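PDB 4FVA: 5'-tyrosyl-DNA phosphodiesterase from Caenorhabditis elegans, which is a magnesium-binding member of the endonuclease/exonuclease/phosphatase family with a DNase I-like fold. Local coordinates for residues Arg27-Arg32 against Asp55-Pro60; Lys201-Gln206 against Leu241-Asp246; Glu232-Ile237 against Asp246-Asn251. One frame throughout, in Å; residues are numbered along the deposited sequence.

Contact 1 of 3, residues Arg27-Arg32 against Asp55-Pro60; sequences RSLLTR and DRDLAP
Leu29 and Leu30 both hold CG anti to the backbone N (chi1 -178° and -179°), while Asp57 CG stands anti to its carbonyl carbon (chi1 -70°), which places CG against the first turn of helix 29-43. Asp57 OD2 packs beside Leu30 CB at 3.7 Å. It comes within 3.5 Å of Leu30 N without a direct hydrogen bond; a water joins the two instead, accepting from Leu30 N at 3.1 Å and donating to Asp57 OD2 at 3.2 Å. The nearby helix start may favour the negative charge. Within its own segment Asp57 OD2 also forms a salt bridge with Arg56 NE, at 3.6 Å. Leu29 CD2 touches Arg56 O at 3.4 Å and lies over one face of the Arg56 guanidinium, offset toward the rim. Farther along, Leu30 CD1 meets Pro60 CG at 3.7 Å, the two side chains crossing at about a right angle. The type II turn Asp55-Leu58 follows strand 47-53 and leads toward helix 59-62. Pro60 touches Met33 and Lys34 as well, so the contact lays helix 59-62 and the turn before it against the N-terminal turns of helix 29-43.

Contact 2 of 3, residues Lys201-Gln206 against Leu241-Asp246; sequences KNDNKQ and LCFPSD
Cys242 touches Asn204 through CB, near the carboxamide oxygen OD1. One residue on, Phe243 is gripped from both ends of that amide: Phe243 N donates to Asn204 OD1 at 2.8 Å, in the carbonyl plane and on a lone pair, and Asn204 ND2 donates to Phe243 O at 2.9 Å, nearly straight at 164° but from above the carbonyl plane. This pair fixes the rotation of the Asn204 amide. Asn204 OD1 also lies in plane at the edge of the Phe243 ring, where Asp203 OD1 approaches CE2 at 3.4 Å; Asp203 OD1 is salt-bridged to Arg236. At Ser245 the backbone O takes a bond from Asn202 ND2 at 2.9 Å, on a lone pair. The other end of the Asn202 amide, OD1, accepts from Asn204 N at 3.0 Å and closes an Asx turn. Asp246 CG sits between its backbone N and carbonyl carbon (chi1 64°), and its OD2 lies beside Lys205 CG. Lys205 NZ stays 4.1 Å from Asp246 OD2, with a water bridging them; OD2 is also bonded to Trp197 NE1, and NZ to Asp22 OD1. Asp22 and Glu52 mark the magnesium site, and Ser245-Asp246 with His247 form the Ser-Asp-His sequence found beside the metal in this DNase I-like family.

Contact 3 of 3, residues Glu232-Ile237 against Asp246-Asn251; sequences EGRQRI and DHWAIN
Glu232 and Ala249 form an antiparallel hydrogen-bonded pair in which each backbone satisfies the other: Glu232 N donates to Ala249 O at 2.9 Å, and Ala249 N to Glu232 O at 2.8 Å. Their side chains share a face of the sheet, and Glu232 CG also packs on Asn251 CB at 3.8 Å. The polar ends of Glu232 and Asn251 do not bond to each other, OE2 and ND2 being 3.7 Å apart. Thr230 OG1 serves both, with a hydrogen bond to OE2 and a weak one from ND2. Beyond the pair the chain turns away at Gly233, whose phi is positive (71°). Gly233 O and His247 O are joined by one water, 2.7 Å from the first and 3.0 Å from the second; His247 O is also reached by Trp19 NE1. The Trp248 indole is met from one face by Arg234 CG, 3.7 Å from the centroid of the five-membered ring in a CH-pi contact. Arg234 CG takes that place by standing anti to its carbonyl carbon (chi1 -71°). The guanidinium lies farther out, CZ 6.0 Å from the same centroid, and NH1 bonds weakly to Lys192 O. Across the contact itself, then, two backbone bonds and a water carry the polar pairing, while the arginine meets the indole mainly through its aliphatic part, with at most a weak cation-pi attraction.

In the fold
Contacts 2 and 3 are the closest pair, their centres about 9 Å apart; they share Asp246, and their segments alternate along the chain. Cys242 O lies 2.7 Å from Ile237 N, a probable hydrogen bond, and the rings of Phe243 and Trp248 meet edge-to-face. Contact 1, its centre about 15 Å from that of contact 2, reaches it through Arg32, whose NE lies 2.8 Å from Pro244 O, and meets contact 3 where Ile237 packs on Thr31 and Arg32. Contact 2 is nearest the magnesium ion, with the Lys205 side chain about 4 Å away; the Leu29 side chain is about 9 Å from the magnesium ion, and the Trp248 side chain about 13 Å from it.

Contact 1 of 3, residues Arg27-Arg32 against Asp55-Pro60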
loop_
_atom_site.group_PDB
_atom_site.type_symbol
_atom_site.label_atom_id
_atom_site.label_comp_id
_atom_site.label_asym_id
_atom_site.label_seq_id
_atom_site.Cartn_x
_atom_site.Cartn_y
_atom_site.Cartn_z
ATOM N N ARG A 27 4.881 12.058 -17.413
ATOM C CA ARG A 27 5.933 13.059 -17.259
ATOM C C ARG A 27 7.086 12.606 -16.354
ATOM O O ARG A 27 6.874 12.292 -15.183
ATOM C CB ARG A 27 5.331 14.353 -16.710
ATOM C CG ARG A 27 4.230 14.929 -17.612
ATOM C CD ARG A 27 3.366 15.987 -16.916
ATOM N NE ARG A 27 2.636 15.441 -15.772
ATOM C CZ ARG A 27 1.868 16.159 -14.957
ATOM N NH1 ARG A 27 1.718 17.462 -15.156
ATOM N NH2 ARG A 27 1.247 15.571 -13.944
ATOM N N SER A 28 8.303 12.590 -16.894
ATOM C CA SER A 28 9.491 12.202 -16.127
ATOM C C SER A 28 9.332 10.825 -15.479
ATOM O O SER A 28 9.885 10.569 -14.403
ATOM C CB SER A 28 9.800 13.243 -15.044
ATOM O OG SER A 28 10.192 14.478 -15.608
ATOM N N LEU A 29 8.572 9.949 -16.126
ATOM C CA LEU A 29 8.264 8.639 -15.556
ATOM C C LEU A 29 9.514 7.814 -15.191
ATOM O O LEU A 29 9.584 7.212 -14.110
ATOM C CB LEU A 29 7.332 7.848 -16.477
ATOM C CG LEU A 29 6.907 6.474 -15.949
ATOM C CD1 LEU A 29 6.141 6.626 -14.633
ATOM C CD2 LEU A 29 6.044 5.717 -16.991
ATOM N N LEU A 30 10.472 7.725 -16.110
ATOM C CA LEU A 30 11.675 6.939 -15.840
ATOM C C LEU A 30 12.453 7.513 -14.665
ATOM O O LEU A 30 12.816 6.793 -13.739
ATOM C CB LEU A 30 12.569 6.817 -17.084
ATOM C CG LEU A 30 13.849 5.983 -16.864
ATOM C CD1 LEU A 30 13.520 4.585 -16.376
ATOM C CD2 LEU A 30 14.637 5.868 -18.157
ATOM N N THR A 31 12.681 8.820 -14.673
ATOM C CA THR A 31 13.409 9.434 -13.572
ATOM C C THR A 31 12.686 9.184 -12.250
ATOM O O THR A 31 13.321 8.890 -11.221
ATOM C CB THR A 31 13.603 10.948 -13.804
ATOM O OG1 THR A 31 14.405 11.154 -14.970
ATOM C CG2 THR A 31 14.284 11.604 -12.618
ATOM N N ARG A 32 11.360 9.302 -12.278
ATOM C CA ARG A 32 10.551 9.108 -11.078
ATOM C C ARG A 32 10.600 7.652 -10.588
ATOM O O ARG A 32 10.693 7.402 -9.384
ATOM C CB ARG A 32 9.102 9.585 -11.293
ATOM C CG ARG A 32 8.946 11.117 -11.469
ATOM C CD ARG A 32 7.546 11.522 -11.984
ATOM N NE ARG A 32 6.537 10.723 -11.322
ATOM C CZ ARG A 32 5.610 9.993 -11.928
ATOM N NH1 ARG A 32 5.485 10.019 -13.247
ATOM N NH2 ARG A 32 4.780 9.266 -11.188
ATOM N N ASP A 55 3.600 -0.817 -17.167
ATOM C CA ASP A 55 4.646 -1.571 -17.864
ATOM C C ASP A 55 5.781 -0.662 -18.308
ATOM O O ASP A 55 6.953 -1.035 -18.263
ATOM C CB ASP A 55 4.067 -2.306 -19.071
ATOM C CG ASP A 55 3.126 -3.427 -18.678
ATOM O OD1 ASP A 55 3.275 -3.998 -17.574
ATOM O OD2 ASP A 55 2.199 -3.708 -19.463
ATOM N N ARG A 56 5.418 0.532 -18.755
ATOM C CA ARG A 56 6.397 1.474 -19.285
ATOM C C ARG A 56 7.377 1.962 -18.226
ATOM O O ARG A 56 6.973 2.475 -17.170
ATOM C CB ARG A 56 5.684 2.664 -19.926
ATOM C CG ARG A 56 6.620 3.759 -20.430
ATOM C CD ARG A 56 5.812 4.937 -20.962
ATOM N NE ARG A 56 6.572 6.185 -20.882
ATOM C CZ ARG A 56 6.019 7.372 -20.655
ATOM N NH1 ARG A 56 4.705 7.470 -20.495
ATOM N NH2 ARG A 56 6.778 8.456 -20.580
ATOM N N ASP A 57 8.665 1.826 -18.522
ATOM C CA ASP A 57 9.713 2.305 -17.628
ATOM C C ASP A 57 9.676 1.582 -16.282
ATOM O O ASP A 57 9.975 2.167 -15.240
ATOM C CB ASP A 57 9.600 3.824 -17.421
ATOM C CG ASP A 57 9.974 4.615 -18.675
ATOM O OD1 ASP A 57 10.794 4.105 -19.462
ATOM O OD2 ASP A 57 9.461 5.745 -18.863
ATOM N N LEU A 58 9.323 0.301 -16.315
ATOM C CA LEU A 58 9.228 -0.489 -15.096
ATOM C C LEU A 58 10.609 -0.974 -14.618
ATOM O O LEU A 58 10.780 -1.371 -13.456
ATOM C CB LEU A 58 8.278 -1.663 -15.335
ATOM C CG LEU A 58 7.970 -2.581 -14.157
ATOM C CD1 LEU A 58 7.218 -1.831 -13.058
ATOM C CD2 LEU A 58 7.141 -3.746 -14.657
ATOM N N ALA A 59 11.607 -0.906 -15.497
ATOM C CA ALA A 59 12.914 -1.515 -15.199
ATOM C C ALA A 59 13.478 -1.219 -13.804
ATOM O O ALA A 59 13.873 -2.139 -13.083
ATOM C CB ALA A 59 13.947 -1.130 -16.276
ATOM N N PRO A 60 13.498 0.066 -13.408
ATOM C CA PRO A 60 14.082 0.399 -12.099
ATOM C C PRO A 60 13.353 -0.313 -10.976
ATOM O O PRO A 60 13.978 -0.693 -9.995
ATOM C CB PRO A 60 13.883 1.920 -11.994
ATOM C CG PRO A 60 13.691 2.385 -13.444
ATOM C CD PRO A 60 12.969 1.248 -14.108
HETATM O O HOH W 1 10.348 8.844 -18.970
#

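Contact 2 of 3, residues Lys201-Gln206 against Leu241-Asp246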
loop_
_atom_site.group_PDB
_atom_site.type_symbol
_atom_site.label_atom_id
_atom_site.label_comp_id
_atom_site.label_asym_id
_atom_site.label_seq_id
_atom_site.Cartn_x
_atom_site.Cartn_y
_atom_site.Cartn_z
ATOM N N LYS A 201 0.864 20.704 -0.903
ATOM C CA LYS A 201 2.309 20.540 -0.875
ATOM C C LYS A 201 2.817 19.731 -2.064
ATOM O O LYS A 201 3.965 19.874 -2.470
ATOM C CB LYS A 201 2.739 19.914 0.451
ATOM C CG LYS A 201 2.302 20.740 1.674
ATOM C CD LYS A 201 2.749 20.106 2.991
ATOM C CE LYS A 201 2.219 20.873 4.208
ATOM N NZ LYS A 201 0.755 20.669 4.410
ATOM N N ASN A 202 1.977 18.868 -2.618
ATOM C CA ASN A 202 2.408 18.085 -3.767
ATOM C C ASN A 202 1.865 18.697 -5.046
ATOM O O ASN A 202 0.653 18.742 -5.240
ATOM C CB ASN A 202 1.956 16.626 -3.624
ATOM C CG ASN A 202 2.661 15.701 -4.589
ATOM O OD1 ASN A 202 2.622 15.898 -5.809
ATOM N ND2 ASN A 202 3.341 14.692 -4.046
ATOM N N ASP A 203 2.758 19.156 -5.922
ATOM C CA ASP A 203 2.341 19.834 -7.145
ATOM C C ASP A 203 2.577 19.003 -8.394
ATOM O O ASP A 203 2.614 19.543 -9.501
ATOM C CB ASP A 203 3.022 21.208 -7.288
ATOM C CG ASP A 203 4.542 21.114 -7.362
ATOM O OD1 ASP A 203 5.086 19.995 -7.266
ATOM O OD2 ASP A 203 5.198 22.170 -7.489
ATOM N N ASN A 204 2.749 17.695 -8.233
ATOM C CA ASN A 204 2.835 16.840 -9.407
ATOM C C ASN A 204 1.573 17.022 -10.249
ATOM O O ASN A 204 1.625 17.023 -11.482
ATOM C CB ASN A 204 3.031 15.369 -9.034
ATOM C CG ASN A 204 4.498 14.997 -8.838
ATOM O OD1 ASN A 204 5.316 15.811 -8.392
ATOM N ND2 ASN A 204 4.840 13.764 -9.211
ATOM N N LYS A 205 0.438 17.174 -9.571
ATOM C CA LYS A 205 -0.829 17.412 -10.256
ATOM C C LYS A 205 -1.371 18.825 -10.047
ATOM O O LYS A 205 -1.369 19.365 -8.933
ATOM C CB LYS A 205 -1.867 16.377 -9.824
ATOM C CG LYS A 205 -1.403 14.973 -10.090
ATOM C CD LYS A 205 -1.196 14.783 -11.585
ATOM C CE LYS A 205 -0.623 13.405 -11.915
ATOM N NZ LYS A 205 -1.571 12.298 -11.632
ATOM N N GLN A 206 -1.805 19.417 -11.155
ATOM C CA GLN A 206 -2.415 20.740 -11.192
ATOM C C GLN A 206 -3.927 20.635 -11.359
ATOM O O GLN A 206 -4.440 19.631 -11.858
ATOM C CB GLN A 206 -1.844 21.558 -12.346
ATOM C CG GLN A 206 -2.548 21.299 -13.667
ATOM C CD GLN A 206 -1.991 22.142 -14.788
ATOM O OE1 GLN A 206 -0.867 22.635 -14.706
ATOM N NE2 GLN A 206 -2.777 22.320 -15.843
ATOM N N LEU A 241 12.708 18.215 -10.906
ATOM C CA LEU A 241 11.895 19.102 -10.068
ATOM C C LEU A 241 10.465 18.621 -9.805
ATOM O O LEU A 241 9.578 19.424 -9.532
ATOM C CB LEU A 241 11.867 20.522 -10.656
ATOM C CG LEU A 241 13.241 21.170 -10.821
ATOM C CD1 LEU A 241 13.103 22.627 -11.335
ATOM C CD2 LEU A 241 13.960 21.149 -9.476
ATOM N N CYS A 242 10.226 17.322 -9.900
ATOM C CA CYS A 242 8.928 16.801 -9.478
ATOM C C CYS A 242 9.107 15.795 -8.336
ATOM O O CYS A 242 10.235 15.343 -8.048
ATOM C CB CYS A 242 8.190 16.179 -10.654
ATOM S SG CYS A 242 9.040 14.732 -11.304
ATOM N N PHE A 243 8.009 15.462 -7.664
ATOM C CA PHE A 243 8.044 14.425 -6.653
ATOM C C PHE A 243 7.973 13.070 -7.344
ATOM O O PHE A 243 7.522 12.983 -8.488
ATOM C CB PHE A 243 6.897 14.609 -5.672
ATOM C CG PHE A 243 6.954 15.915 -4.917
ATOM C CD1 PHE A 243 7.713 16.028 -3.759
ATOM C CD2 PHE A 243 6.251 17.030 -5.369
ATOM C CE1 PHE A 243 7.772 17.221 -3.054
ATOM C CE2 PHE A 243 6.311 18.243 -4.671
ATOM C CZ PHE A 243 7.067 18.341 -3.520
ATOM N N PRO A 244 8.446 12.006 -6.672
ATOM C CA PRO A 244 8.356 10.680 -7.298
ATOM C C PRO A 244 6.920 10.350 -7.678
ATOM O O PRO A 244 6.662 9.751 -8.716
ATOM C CB PRO A 244 8.840 9.736 -6.183
ATOM C CG PRO A 244 9.786 10.585 -5.360
ATOM C CD PRO A 244 9.131 11.963 -5.364
ATOM N N SER A 245 5.991 10.775 -6.836
ATOM C CA SER A 245 4.572 10.505 -7.043
ATOM C C SER A 245 3.748 11.660 -6.505
ATOM O O SER A 245 4.244 12.444 -5.709
ATOM C CB SER A 245 4.181 9.210 -6.318
ATOM O OG SER A 245 2.780 8.995 -6.369
ATOM N N ASP A 246 2.486 11.749 -6.910
ATOM C CA ASP A 246 1.583 12.729 -6.313
ATOM C C ASP A 246 1.102 12.267 -4.935
ATOM O O ASP A 246 0.424 13.026 -4.232
ATOM C CB ASP A 246 0.400 13.062 -7.235
ATOM C CG ASP A 246 -0.499 11.873 -7.488
ATOM O OD1 ASP A 246 0.009 10.730 -7.589
ATOM O OD2 ASP A 246 -1.728 12.078 -7.582
HETATM O O HOH W 2 -2.881 11.111 -9.774
#

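Contact 3 of 3, residues Glu232-Ile237 against Asp246-Asn251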
loop_
_atom_site.group_PDB
_atom_site.type_symbol
_atom_site.label_atom_id
_atom_site.label_comp_id
_atom_site.label_asym_id
_atom_site.label_seq_id
_atom_site.Cartn_x
_atom_site.Cartn_y
_atom_site.Cartn_z
ATOM N N GLU A 232 6.999 8.850 3.549
ATOM C CA GLU A 232 8.243 8.824 2.790
ATOM C C GLU A 232 8.014 9.324 1.369
ATOM O O GLU A 232 6.867 9.499 0.945
ATOM C CB GLU A 232 8.822 7.408 2.771
ATOM C CG GLU A 232 8.962 6.768 4.148
ATOM C CD GLU A 232 10.120 7.359 4.944
ATOM O OE1 GLU A 232 10.978 8.046 4.347
ATOM O OE2 GLU A 232 10.186 7.119 6.165
ATOM N N GLY A 233 9.109 9.589 0.655
ATOM C CA GLY A 233 9.040 10.114 -0.704
ATOM C C GLY A 233 8.570 11.552 -0.767
ATOM O O GLY A 233 7.952 11.968 -1.762
ATOM N N ARG A 234 8.864 12.331 0.275
ATOM C CA ARG A 234 8.389 13.712 0.322
ATOM C C ARG A 234 9.365 14.740 -0.241
ATOM O O ARG A 234 9.108 15.947 -0.209
ATOM C CB ARG A 234 7.989 14.096 1.746
ATOM C CG ARG A 234 6.722 13.404 2.209
ATOM C CD ARG A 234 6.177 14.017 3.489
ATOM N NE ARG A 234 6.962 13.687 4.676
ATOM C CZ ARG A 234 6.605 14.022 5.913
ATOM N NH1 ARG A 234 5.471 14.680 6.119
ATOM N NH2 ARG A 234 7.367 13.687 6.945
ATOM N N GLN A 235 10.479 14.266 -0.772
ATOM C CA GLN A 235 11.485 15.179 -1.295
ATOM C C GLN A 235 11.391 15.284 -2.814
ATOM O O GLN A 235 11.184 14.285 -3.513
ATOM C CB GLN A 235 12.874 14.712 -0.865
ATOM C CG GLN A 235 14.018 15.560 -1.364
ATOM C CD GLN A 235 15.354 15.043 -0.874
ATOM O OE1 GLN A 235 15.412 14.117 -0.066
ATOM N NE2 GLN A 235 16.434 15.619 -1.380
ATOM N N ARG A 236 11.513 16.508 -3.314
ATOM C CA ARG A 236 11.493 16.751 -4.747
ATOM C C ARG A 236 12.733 16.157 -5.424
ATOM O O ARG A 236 13.829 16.200 -4.868
ATOM C CB ARG A 236 11.438 18.264 -4.997
ATOM C CG ARG A 236 10.796 18.661 -6.308
ATOM C CD ARG A 236 10.734 20.180 -6.467
ATOM N NE ARG A 236 9.646 20.791 -5.699
ATOM C CZ ARG A 236 8.369 20.775 -6.078
ATOM N NH1 ARG A 236 8.025 20.152 -7.191
ATOM N NH2 ARG A 236 7.433 21.365 -5.341
ATOM N N ILE A 237 12.575 15.627 -6.632
ATOM C CA ILE A 237 13.728 15.140 -7.373
ATOM C C ILE A 237 14.418 16.337 -8.018
ATOM O O ILE A 237 13.773 17.119 -8.707
ATOM C CB ILE A 237 13.306 14.122 -8.456
ATOM C CG1 ILE A 237 12.552 12.930 -7.830
ATOM C CG2 ILE A 237 14.514 13.624 -9.218
ATOM C CD1 ILE A 237 11.719 12.132 -8.842
ATOM N N ASP A 246 2.486 11.749 -6.910
ATOM C CA ASP A 246 1.583 12.729 -6.313
ATOM C C ASP A 246 1.102 12.267 -4.935
ATOM O O ASP A 246 0.424 13.026 -4.232
ATOM C CB ASP A 246 0.400 13.062 -7.235
ATOM C CG ASP A 246 -0.499 11.873 -7.488
ATOM O OD1 ASP A 246 0.009 10.730 -7.589
ATOM O OD2 ASP A 246 -1.728 12.078 -7.582
ATOM N N HIS A 247 1.422 11.017 -4.578
ATOM C CA HIS A 247 1.198 10.485 -3.215
ATOM C C HIS A 247 2.508 10.386 -2.411
ATOM O O HIS A 247 3.559 10.073 -2.969
ATOM C CB HIS A 247 0.597 9.068 -3.244
ATOM C CG HIS A 247 -0.811 8.997 -3.751
ATOM N ND1 HIS A 247 -1.873 8.643 -2.945
ATOM C CD2 HIS A 247 -1.327 9.188 -4.990
ATOM C CE1 HIS A 247 -2.987 8.648 -3.657
ATOM N NE2 HIS A 247 -2.683 8.974 -4.902
ATOM N N TRP A 248 2.433 10.612 -1.100
ATOM C CA TRP A 248 3.527 10.241 -0.215
ATOM C C TRP A 248 3.427 8.739 0.024
ATOM O O TRP A 248 2.338 8.169 -0.048
ATOM C CB TRP A 248 3.434 10.958 1.133
ATOM C CG TRP A 248 3.290 12.458 1.072
ATOM C CD1 TRP A 248 2.519 13.246 1.887
ATOM C CD2 TRP A 248 3.938 13.350 0.153
ATOM N NE1 TRP A 248 2.658 14.569 1.537
ATOM C CE2 TRP A 248 3.521 14.661 0.478
ATOM C CE3 TRP A 248 4.836 13.167 -0.902
ATOM C CZ2 TRP A 248 3.963 15.783 -0.232
ATOM C CZ3 TRP A 248 5.278 14.290 -1.607
ATOM C CH2 TRP A 248 4.838 15.573 -1.268
ATOM N N ALA A 249 4.545 8.090 0.321
ATOM C CA ALA A 249 4.478 6.687 0.713
ATOM C C ALA A 249 4.169 6.605 2.206
ATOM O O ALA A 249 4.544 7.498 2.963
ATOM C CB ALA A 249 5.800 5.975 0.398
ATOM N N ILE A 250 3.468 5.563 2.629
ATOM C CA ILE A 250 3.327 5.310 4.050
ATOM C C ILE A 250 4.259 4.170 4.433
ATOM O O ILE A 250 4.515 3.268 3.634
ATOM C CB ILE A 250 1.866 5.042 4.506
ATOM C CG1 ILE A 250 1.273 3.810 3.828
ATOM C CG2 ILE A 250 0.983 6.274 4.243
ATOM C CD1 ILE A 250 -0.146 3.508 4.314
ATOM N N ASN A 251 4.782 4.238 5.649
ATOM C CA ASN A 251 5.787 3.304 6.120
ATOM C C ASN A 251 5.501 2.925 7.577
ATOM O O ASN A 251 5.678 3.736 8.484
ATOM C CB ASN A 251 7.170 3.945 5.982
ATOM C CG ASN A 251 8.289 3.023 6.438
ATOM O OD1 ASN A 251 8.218 1.815 6.258
ATOM N ND2 ASN A 251 9.313 3.594 7.065
HETATM O O HOH W 3 6.266 11.176 -3.773
#